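Local coordinates for protein nicotinate-nucleotide--dimethylbenzimidazole phosphoribosyltransferase (Thermus thermophilus HB8, PDB 1WX1) that probably transfers the phosphoribosyl group of nicotinate mononucleotide to 5,6-dimethylbenzimidazole, making alpha-ribazole 5'-phosphate for cobalamin biosynthesis, at residues A[11-15]-A[16-20]; A[23-26]-A[27-31]; A[258-261]-A[262-266]; A[323-326]-A[327-331]. All coordinates share one frame; numbering follows the deposited sequence.

Interaction 1 of 4, residues A[11-15]-A[16-20]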
loop_
_atom_site.group_PDB
_atom_site.type_symbol
_atom_site.label_atom_id
_atom_site.label_comp_id
_atom_site.label_asym_id
_atom_site.label_seq_id
_atom_site.Cartn_x
_atom_site.Cartn_y
_atom_site.Cartn_z
ATOM N N LEU A 11 21.722 -4.273 -11.601
ATOM C CA LEU A 11 21.928 -5.133 -12.769
ATOM C C LEU A 11 20.961 -6.315 -12.767
ATOM O O LEU A 11 20.362 -6.640 -13.795
ATOM C CB LEU A 11 23.353 -5.684 -12.794
ATOM C CG LEU A 11 24.539 -4.747 -12.996
ATOM C CD1 LEU A 11 25.805 -5.586 -13.145
ATOM C CD2 LEU A 11 24.324 -3.895 -14.237
ATOM N N ARG A 12 20.819 -6.969 -11.617
ATOM C CA ARG A 12 19.919 -8.113 -11.526
ATOM C C ARG A 12 18.483 -7.693 -11.830
ATOM O O ARG A 12 17.755 -8.399 -12.532
ATOM C CB ARG A 12 19.987 -8.755 -10.132
ATOM C CG ARG A 12 19.106 -9.991 -10.018
ATOM C CD ARG A 12 19.166 -10.670 -8.651
ATOM N NE ARG A 12 18.276 -11.832 -8.624
ATOM C CZ ARG A 12 18.523 -12.981 -9.246
ATOM N NH1 ARG A 12 19.646 -13.137 -9.940
ATOM N NH2 ARG A 12 17.636 -13.969 -9.204
ATOM N N MET A 13 18.088 -6.540 -11.299
ATOM C CA MET A 13 16.746 -5.997 -11.499
ATOM C C MET A 13 16.436 -5.899 -12.991
ATOM O O MET A 13 15.368 -6.315 -13.452
ATOM C CB MET A 13 16.653 -4.606 -10.862
ATOM C CG MET A 13 15.291 -3.938 -10.967
ATOM S SD MET A 13 14.000 -4.797 -10.034
ATOM C CE MET A 13 14.490 -4.377 -8.333
ATOM N N ASP A 14 17.385 -5.349 -13.739
ATOM C CA ASP A 14 17.228 -5.185 -15.178
ATOM C C ASP A 14 17.104 -6.518 -15.913
ATOM O O ASP A 14 16.627 -6.560 -17.047
ATOM C CB ASP A 14 18.410 -4.391 -15.749
ATOM C CG ASP A 14 18.280 -4.149 -17.241
ATOM O OD1 ASP A 14 19.140 -4.639 -18.004
ATOM O OD2 ASP A 14 17.311 -3.474 -17.652
ATOM N N GLN A 15 17.524 -7.606 -15.272
ATOM C CA GLN A 15 17.452 -8.923 -15.896
ATOM C C GLN A 15 16.363 -9.848 -15.350
ATOM O O GLN A 15 16.276 -11.008 -15.749
ATOM C CB GLN A 15 18.813 -9.624 -15.802
ATOM C CG GLN A 15 19.878 -8.999 -16.700
ATOM C CD GLN A 15 19.481 -9.013 -18.174
ATOM O OE1 GLN A 15 19.341 -10.077 -18.779
ATOM N NE2 GLN A 15 19.294 -7.828 -18.754
ATOM N N LEU A 16 15.530 -9.341 -14.445
ATOM C CA LEU A 16 14.455 -10.153 -13.881
ATOM C C LEU A 16 13.375 -10.400 -14.927
ATOM O O LEU A 16 13.224 -9.620 -15.865
ATOM C CB LEU A 16 13.845 -9.464 -12.658
ATOM C CG LEU A 16 14.774 -9.303 -11.451
ATOM C CD1 LEU A 16 13.996 -8.662 -10.312
ATOM C CD2 LEU A 16 15.335 -10.663 -11.026
ATOM N N THR A 17 12.624 -11.485 -14.761
ATOM C CA THR A 17 11.575 -11.839 -15.710
ATOM C C THR A 17 10.345 -10.939 -15.679
ATOM O O THR A 17 9.298 -11.298 -15.138
ATOM C CB THR A 17 11.133 -13.312 -15.529
ATOM O OG1 THR A 17 10.804 -13.558 -14.157
ATOM C CG2 THR A 17 12.257 -14.255 -15.957
ATOM N N LYS A 18 10.490 -9.765 -16.281
ATOM C CA LYS A 18 9.419 -8.783 -16.383
ATOM C C LYS A 18 9.912 -7.593 -17.196
ATOM O O LYS A 18 11.116 -7.344 -17.283
ATOM C CB LYS A 18 8.944 -8.341 -14.989
ATOM C CG LYS A 18 10.038 -8.028 -13.990
ATOM C CD LYS A 18 10.641 -6.662 -14.210
ATOM C CE LYS A 18 11.602 -6.313 -13.085
ATOM N NZ LYS A 18 12.149 -4.944 -13.248
ATOM N N PRO A 19 8.988 -6.851 -17.823
ATOM C CA PRO A 19 9.388 -5.690 -18.627
ATOM C C PRO A 19 10.178 -4.699 -17.778
ATOM O O PRO A 19 9.965 -4.597 -16.570
ATOM C CB PRO A 19 8.051 -5.111 -19.092
ATOM C CG PRO A 19 7.135 -6.308 -19.096
ATOM C CD PRO A 19 7.525 -7.015 -17.823
ATOM N N PRO A 20 11.110 -3.963 -18.399
ATOM C CA PRO A 20 11.908 -2.986 -17.653
ATOM C C PRO A 20 11.010 -1.958 -16.974
ATOM O O PRO A 20 10.082 -1.432 -17.588
ATOM C CB PRO A 20 12.780 -2.354 -18.736
ATOM C CG PRO A 20 12.963 -3.489 -19.711
ATOM C CD PRO A 20 11.569 -4.059 -19.795
#
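Leu-16 folds back on the last turn of helix 3-14, and its backbone makes the polar link: Leu-16 N donates to Met-13 O across 3.2 Å, nearly straight at 166°, with the donor standing well above the plane of that carbonyl. Within segment 11-15, Gln-15 NE2 donates to Asp-14 OD1 over 3.3 Å, while OE1 bonds to Arg-334; the Asp-14 oxygen lies in the amide plane of Gln-15 but is approached from above the carboxylate plane.

Apolar contact falls to the branched end of Leu-16. With CG beside its own backbone N (chi1 -65°), the isobutyl group leans back on the helix and its two methyls divide the work. CD1 touches Met-13 SD at 3.9 Å, while CD2 sits over one face of the Arg-12 guanidinium, 4.0 Å from NE. Were this residue an alanine, both methyls would be lost, and the Met-13 sulfur and that guanidinium face would probably lose this apolar neighbour.

Charged and polar side chains find their main partners farther afield. Lys-18 NZ passes 3.7 Å from Met-13 SD on its way to a salt bridge with Glu-27. The extended chain of Arg-12 carries NE to Leu-322 O and NH1 to Glu-329, and Thr-17 OG1 bonds to Asn-77 of the second subunit.

This is the C-terminal end of helix 3-14: the i to i+3 bond from Leu-16 N to Met-13 O closes the last turn, and an inverse gamma turn centred on Thr-17 follows in the loop to helix 24-37.

Interaction 2 of 4, residues A[23-26]-A[27-31]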
loop_
_atom_site.group_PDB
_atom_site.type_symbol
_atom_site.label_atom_id
_atom_site.label_comp_id
_atom_site.label_asym_id
_atom_site.label_seq_id
_atom_site.Cartn_x
_atom_site.Cartn_y
_atom_site.Cartn_z
ATOM N N LEU A 23 7.772 -2.891 -12.409
ATOM C CA LEU A 23 7.342 -2.862 -11.014
ATOM C C LEU A 23 7.477 -1.475 -10.376
ATOM O O LEU A 23 7.561 -1.334 -9.156
ATOM C CB LEU A 23 8.093 -3.929 -10.211
ATOM C CG LEU A 23 7.685 -5.363 -10.589
ATOM C CD1 LEU A 23 8.489 -6.366 -9.778
ATOM C CD2 LEU A 23 6.190 -5.566 -10.346
ATOM N N GLY A 24 7.483 -0.459 -11.236
ATOM C CA GLY A 24 7.554 0.930 -10.809
ATOM C C GLY A 24 8.427 1.344 -9.638
ATOM O O GLY A 24 9.593 0.962 -9.539
ATOM N N TYR A 25 7.853 2.145 -8.746
ATOM C CA TYR A 25 8.586 2.653 -7.592
ATOM C C TYR A 25 9.112 1.584 -6.644
ATOM O O TYR A 25 10.049 1.831 -5.891
ATOM C CB TYR A 25 7.722 3.639 -6.800
ATOM C CG TYR A 25 8.456 4.253 -5.624
ATOM C CD1 TYR A 25 7.838 4.374 -4.382
ATOM C CD2 TYR A 25 9.780 4.686 -5.749
ATOM C CE1 TYR A 25 8.520 4.903 -3.285
ATOM C CE2 TYR A 25 10.471 5.216 -4.658
ATOM C CZ TYR A 25 9.831 5.321 -3.430
ATOM O OH TYR A 25 10.492 5.835 -2.338
ATOM N N LEU A 26 8.515 0.399 -6.667
ATOM C CA LEU A 26 8.976 -0.660 -5.777
ATOM C C LEU A 26 10.367 -1.155 -6.156
ATOM O O LEU A 26 11.083 -1.697 -5.316
ATOM C CB LEU A 26 7.988 -1.829 -5.766
ATOM C CG LEU A 26 6.624 -1.558 -5.124
ATOM C CD1 LEU A 26 5.808 -2.848 -5.086
ATOM C CD2 LEU A 26 6.817 -1.011 -3.709
ATOM N N GLU A 27 10.759 -0.963 -7.413
ATOM C CA GLU A 27 12.080 -1.407 -7.842
ATOM C C GLU A 27 13.162 -0.592 -7.135
ATOM O O GLU A 27 14.166 -1.140 -6.687
ATOM C CB GLU A 27 12.225 -1.286 -9.366
ATOM C CG GLU A 27 11.185 -2.096 -10.138
ATOM C CD GLU A 27 11.471 -2.162 -11.633
ATOM O OE1 GLU A 27 10.616 -2.685 -12.380
ATOM O OE2 GLU A 27 12.549 -1.696 -12.057
ATOM N N GLU A 28 12.951 0.716 -7.022
ATOM C CA GLU A 28 13.923 1.576 -6.354
ATOM C C GLU A 28 14.019 1.178 -4.880
ATOM O O GLU A 28 15.101 1.153 -4.296
ATOM C CB GLU A 28 13.506 3.046 -6.469
ATOM C CG GLU A 28 14.585 4.019 -6.011
ATOM C CD GLU A 28 14.239 5.468 -6.329
ATOM O OE1 GLU A 28 13.724 5.721 -7.438
ATOM O OE2 GLU A 28 14.493 6.355 -5.483
ATOM N N VAL A 29 12.873 0.870 -4.288
ATOM C CA VAL A 29 12.818 0.453 -2.894
ATOM C C VAL A 29 13.664 -0.808 -2.710
ATOM O O VAL A 29 14.479 -0.895 -1.791
ATOM C CB VAL A 29 11.358 0.155 -2.465
ATOM C CG1 VAL A 29 11.333 -0.390 -1.040
ATOM C CG2 VAL A 29 10.515 1.432 -2.556
ATOM N N ALA A 30 13.468 -1.780 -3.595
ATOM C CA ALA A 30 14.215 -3.037 -3.536
ATOM C C ALA A 30 15.721 -2.786 -3.585
ATOM O O ALA A 30 16.490 -3.364 -2.812
ATOM C CB ALA A 30 13.802 -3.949 -4.698
ATOM N N LEU A 31 16.144 -1.925 -4.504
ATOM C CA LEU A 31 17.565 -1.618 -4.647
ATOM C C LEU A 31 18.135 -0.983 -3.388
ATOM O O LEU A 31 19.255 -1.286 -2.980
ATOM C CB LEU A 31 17.784 -0.684 -5.833
ATOM C CG LEU A 31 17.317 -1.217 -7.189
ATOM C CD1 LEU A 31 17.545 -0.152 -8.261
ATOM C CD2 LEU A 31 18.077 -2.494 -7.527
HETATM O O HOH W 1 11.784 2.412 -9.227
#
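Glu-27 and Leu-23 meet because the Glu-27 side chain reaches back along the chain to the amide of Leu-23. Extended beyond CG, it brings CG to 3.6 Å from Leu-23 CB and lets OE1 accept from Leu-23 N at 2.9 Å. The amide comes in on the anti side of the carboxylate, 22° out of its plane, and the same oxygen also receives a salt bridge from Lys-18, so a backbone donor and a charge jointly limit its rotation.

All this happens at the N-terminal start of helix 24-37, where a buried face packs on helix 306-321 and Leu-23 and Leu-26 also touch the second subunit. Gly-24 has positive phi, and its O takes Glu-27 N at 3.1 Å.

Tyr-25 and Val-29 show the i to i+4 pairing of a helix surface. Val-29 CG2, placed beside its own backbone N, rests over one ring face, 4.1 Å from the centroid and 15° off the normal: a CH-pi contact, offset toward the rim. Glu-28 takes the ring edge instead; its CD lies 4.1 Å from Tyr-25 CE2, with the carboxylate almost perpendicular to the ring at 86°. A water donates to Gly-24 O at 2.6 Å and weakly accepts from Glu-28 N.

Interaction 3 of 4, residues A[258-261]-A[262-266]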
loop_
_atom_site.group_PDB
_atom_site.type_symbol
_atom_site.label_atom_id
_atom_site.label_comp_id
_atom_site.label_asym_id
_atom_site.label_seq_id
_atom_site.Cartn_x
_atom_site.Cartn_y
_atom_site.Cartn_z
ATOM N N ALA A 258 12.315 12.640 12.645
ATOM C CA ALA A 258 13.328 12.117 11.728
ATOM C C ALA A 258 14.231 13.238 11.203
ATOM O O ALA A 258 15.428 13.032 11.000
ATOM C CB ALA A 258 12.658 11.398 10.566
ATOM N N LEU A 259 13.654 14.416 10.971
ATOM C CA LEU A 259 14.433 15.558 10.484
ATOM C C LEU A 259 15.490 15.929 11.513
ATOM O O LEU A 259 16.634 16.267 11.167
ATOM C CB LEU A 259 13.519 16.764 10.224
ATOM C CG LEU A 259 12.631 16.695 8.979
ATOM C CD1 LEU A 259 11.736 17.927 8.927
ATOM C CD2 LEU A 259 13.499 16.616 7.727
ATOM N N LEU A 260 15.107 15.869 12.788
ATOM C CA LEU A 260 16.036 16.182 13.863
ATOM C C LEU A 260 17.183 15.174 13.861
ATOM O O LEU A 260 18.353 15.545 13.991
ATOM C CB LEU A 260 15.316 16.156 15.219
ATOM C CG LEU A 260 16.197 16.382 16.451
ATOM C CD1 LEU A 260 16.993 17.674 16.305
ATOM C CD2 LEU A 260 15.321 16.426 17.697
ATOM N N ALA A 261 16.844 13.897 13.704
ATOM C CA ALA A 261 17.846 12.834 13.672
ATOM C C ALA A 261 18.786 13.054 12.484
ATOM O O ALA A 261 20.005 12.904 12.602
ATOM C CB ALA A 261 17.157 11.469 13.556
ATOM N N TRP A 262 18.203 13.404 11.342
ATOM C CA TRP A 262 18.959 13.657 10.122
ATOM C C TRP A 262 19.959 14.795 10.332
ATOM O O TRP A 262 21.110 14.716 9.895
ATOM C CB TRP A 262 17.988 14.000 8.988
ATOM C CG TRP A 262 18.640 14.303 7.678
ATOM C CD1 TRP A 262 19.683 13.634 7.101
ATOM C CD2 TRP A 262 18.249 15.314 6.746
ATOM N NE1 TRP A 262 19.976 14.176 5.870
ATOM C CE2 TRP A 262 19.117 15.231 5.634
ATOM C CE3 TRP A 262 17.272 16.327 6.756
ATOM C CZ2 TRP A 262 19.011 16.066 4.520
ATOM C CZ3 TRP A 262 17.164 17.168 5.648
ATOM C CH2 TRP A 262 18.045 17.045 4.557
ATOM N N LYS A 263 19.520 15.850 11.010
ATOM C CA LYS A 263 20.389 16.988 11.277
ATOM C C LYS A 263 21.565 16.583 12.153
ATOM O O LYS A 263 22.646 17.153 12.051
ATOM C CB LYS A 263 19.604 18.118 11.952
ATOM C CG LYS A 263 18.576 18.751 11.037
ATOM C CD LYS A 263 19.225 19.208 9.740
ATOM C CE LYS A 263 18.191 19.691 8.737
ATOM N NZ LYS A 263 18.844 20.044 7.448
ATOM N N MET A 264 21.348 15.599 13.015
ATOM C CA MET A 264 22.400 15.115 13.901
ATOM C C MET A 264 23.272 14.074 13.191
ATOM O O MET A 264 24.444 13.911 13.523
ATOM C CB MET A 264 21.785 14.487 15.157
ATOM C CG MET A 264 21.065 15.468 16.073
ATOM S SD MET A 264 20.110 14.616 17.355
ATOM C CE MET A 264 21.413 14.057 18.418
ATOM N N ALA A 265 22.690 13.373 12.220
ATOM C CA ALA A 265 23.396 12.330 11.475
ATOM C C ALA A 265 23.010 12.368 10.000
ATOM O O ALA A 265 22.070 11.696 9.578
ATOM C CB ALA A 265 23.063 10.962 12.064
ATOM N N PRO A 266 23.750 13.145 9.190
ATOM C CA PRO A 266 23.523 13.311 7.749
ATOM C C PRO A 266 23.276 12.027 6.951
ATOM O O PRO A 266 22.405 11.992 6.078
ATOM C CB PRO A 266 24.785 14.038 7.289
ATOM C CG PRO A 266 25.130 14.869 8.475
ATOM C CD PRO A 266 24.945 13.894 9.615
#
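Four successive i to i+4 hydrogen bonds, from Trp-262 N to Ala-258 O through to Ala-265 N to Ala-261 O, carry the alpha-helical backbone to its end. The helix, 252-264, is the connection of a beta-alpha-beta unit between the parallel strands 247-249 and 272-274. Ala-261 O is gripped twice: Ala-265 N meets it in the carbonyl plane at 2.8 Å, and Met-264 N adds a weak bond before the chain leaves helical geometry at Ala-265.

Among the side chains, Leu-259 and Trp-262 cross aslant. A chi1 of 179° sets Trp-262 CG anti to the backbone N, and chi2 of 43° turns the CE3 corner of the indole to Leu-259 CD2, 3.9 Å off, while the rest of the ring leads away. Leu-259 also packs on helices 167-179 and 281-290, the latter reaching Trp-262 through Leu-290. One turn on from Leu-259, Lys-263 runs its CG past Leu-259 O at 3.2 Å, its end leading away. Met-264 sets CG 3.4 Å from Leu-260 O; helices 218-225 and 228-242 flank this pair. At the far side of the indole, Pro-266 O lies at the ring edge and in its plane, 3.3 Å from Trp-262 CD1.

Interaction 4 of 4, residues A[323-326]-A[327-331]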
loop_
_atom_site.group_PDB
_atom_site.type_symbol
_atom_site.label_atom_id
_atom_site.label_comp_id
_atom_site.label_asym_id
_atom_site.label_seq_id
_atom_site.Cartn_x
_atom_site.Cartn_y
_atom_site.Cartn_z
ATOM N N HIS A 323 14.285 -11.627 -5.631
ATOM C CA HIS A 323 14.299 -13.075 -5.483
ATOM C C HIS A 323 13.645 -13.721 -6.708
ATOM O O HIS A 323 13.593 -14.947 -6.826
ATOM C CB HIS A 323 13.572 -13.481 -4.201
ATOM C CG HIS A 323 14.316 -13.116 -2.952
ATOM N ND1 HIS A 323 15.026 -14.043 -2.213
ATOM C CD2 HIS A 323 14.492 -11.929 -2.334
ATOM C CE1 HIS A 323 15.603 -13.437 -1.194
ATOM N NE2 HIS A 323 15.299 -12.153 -1.239
ATOM N N MET A 324 13.140 -12.891 -7.616
ATOM C CA MET A 324 12.530 -13.390 -8.843
ATOM C C MET A 324 13.642 -14.017 -9.672
ATOM O O MET A 324 14.825 -13.772 -9.426
ATOM C CB MET A 324 11.923 -12.254 -9.667
ATOM C CG MET A 324 10.610 -11.698 -9.163
ATOM S SD MET A 324 10.171 -10.232 -10.115
ATOM C CE MET A 324 9.867 -10.952 -11.741
ATOM N N ALA A 325 13.262 -14.816 -10.660
ATOM C CA ALA A 325 14.242 -15.439 -11.540
ATOM C C ALA A 325 14.559 -14.453 -12.658
ATOM O O ALA A 325 13.720 -13.620 -13.013
ATOM C CB ALA A 325 13.671 -16.718 -12.129
ATOM N N THR A 326 15.770 -14.530 -13.199
ATOM C CA THR A 326 16.153 -13.658 -14.302
ATOM C C THR A 326 15.770 -14.388 -15.588
ATOM O O THR A 326 15.472 -15.582 -15.556
ATOM C CB THR A 326 17.676 -13.396 -14.330
ATOM O OG1 THR A 326 18.372 -14.637 -14.499
ATOM C CG2 THR A 326 18.128 -12.732 -13.042
ATOM N N PHE A 327 15.774 -13.674 -16.709
ATOM C CA PHE A 327 15.433 -14.275 -17.998
ATOM C C PHE A 327 16.273 -15.527 -18.227
ATOM O O PHE A 327 15.757 -16.585 -18.600
ATOM C CB PHE A 327 15.690 -13.276 -19.128
ATOM C CG PHE A 327 14.685 -12.161 -19.190
ATOM C CD1 PHE A 327 13.391 -12.401 -19.641
ATOM C CD2 PHE A 327 15.032 -10.872 -18.804
ATOM C CE1 PHE A 327 12.449 -11.372 -19.699
ATOM C CE2 PHE A 327 14.098 -9.836 -18.857
ATOM C CZ PHE A 327 12.807 -10.085 -19.310
ATOM N N GLN A 328 17.571 -15.394 -17.981
ATOM C CA GLN A 328 18.511 -16.488 -18.167
ATOM C C GLN A 328 18.236 -17.647 -17.221
ATOM O O GLN A 328 18.340 -18.810 -17.607
ATOM C CB GLN A 328 19.936 -15.969 -17.967
ATOM C CG GLN A 328 21.027 -16.970 -18.289
ATOM C CD GLN A 328 22.404 -16.332 -18.298
ATOM O OE1 GLN A 328 22.866 -15.804 -17.283
ATOM N NE2 GLN A 328 23.067 -16.372 -19.449
ATOM N N GLU A 329 17.872 -17.325 -15.983
ATOM C CA GLU A 329 17.585 -18.339 -14.973
ATOM C C GLU A 329 16.292 -19.106 -15.231
ATOM O O GLU A 329 16.215 -20.308 -14.971
ATOM C CB GLU A 329 17.510 -17.689 -13.586
ATOM C CG GLU A 329 18.830 -17.105 -13.093
ATOM C CD GLU A 329 18.686 -16.304 -11.803
ATOM O OE1 GLU A 329 19.714 -15.801 -11.300
ATOM O OE2 GLU A 329 17.553 -16.173 -11.292
ATOM N N ALA A 330 15.281 -18.410 -15.741
ATOM C CA ALA A 330 13.984 -19.027 -16.002
ATOM C C ALA A 330 13.821 -19.558 -17.420
ATOM O O ALA A 330 12.893 -20.314 -17.692
ATOM C CB ALA A 330 12.867 -18.032 -15.698
ATOM N N GLY A 331 14.715 -19.164 -18.321
ATOM C CA GLY A 331 14.608 -19.623 -19.694
ATOM C C GLY A 331 13.466 -18.931 -20.414
ATOM O O GLY A 331 12.696 -19.559 -21.144
HETATM O O HOH W 2 21.199 -14.519 -14.865
#
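Glu-329 and Thr-326 form a capping box at the start of the short helix 327-330, with Thr-326 as N-cap. Followed outward, the glutamate begins with CB 3.5 Å from Thr-326 O, the carbonyl that accepts Ala-330 N. Its CG, beside the backbone N (chi1 -66°), turns the chain back toward the residues that precede the helix and passes 4.0 Å from Thr-326 N. CD then lies 3.8 Å from the methyl CG2 of Thr-326. At the tip the oxygens part: OE1 goes to a salt bridge with Arg-12, whereas OE2 accepts from Thr-326 N at 3.1 Å, met from above the carboxylate plane (59° out of it), and lies 3.4 Å from Ala-325 CA.

The reciprocal half of the box is the bond from Glu-329 N to Thr-326 OG1, at 3.1 Å; OG1 is modelled too close to Glu-329 CG, so its exact place is less certain. Replacing this threonine by a valine, which has no hydroxyl, would probably leave Glu-329 N without its capping acceptor and a bridging water shared with Gln-328 OE1 without one of its mates. On the flank of the box two methyls meet, Ala-325 CB and Ala-330 CB, 3.9 Å apart.

All four contacts are partly buried. Interactions 1 and 4 lie far out, their centres about 32 and 36 Å from the chain's centre, and with interaction 2 they touch the second subunit. Interaction 1 lies between the other two, which also touch through Leu-23 and Met-324: a Lys-18 to Glu-27 salt bridge ties it to 2, and probable backbone bonds pair 15-17 with 325-327 of 4. At the helix starts of 2 and 4 a glutamate reaches back to accept a backbone N-H, joined in 4 by the threonine hydroxyl; the helix end at 1 uses a backbone turn. Interaction 3, centred nearest the chain's middle (about 12 Å), is mostly apolar and touched by no other chain.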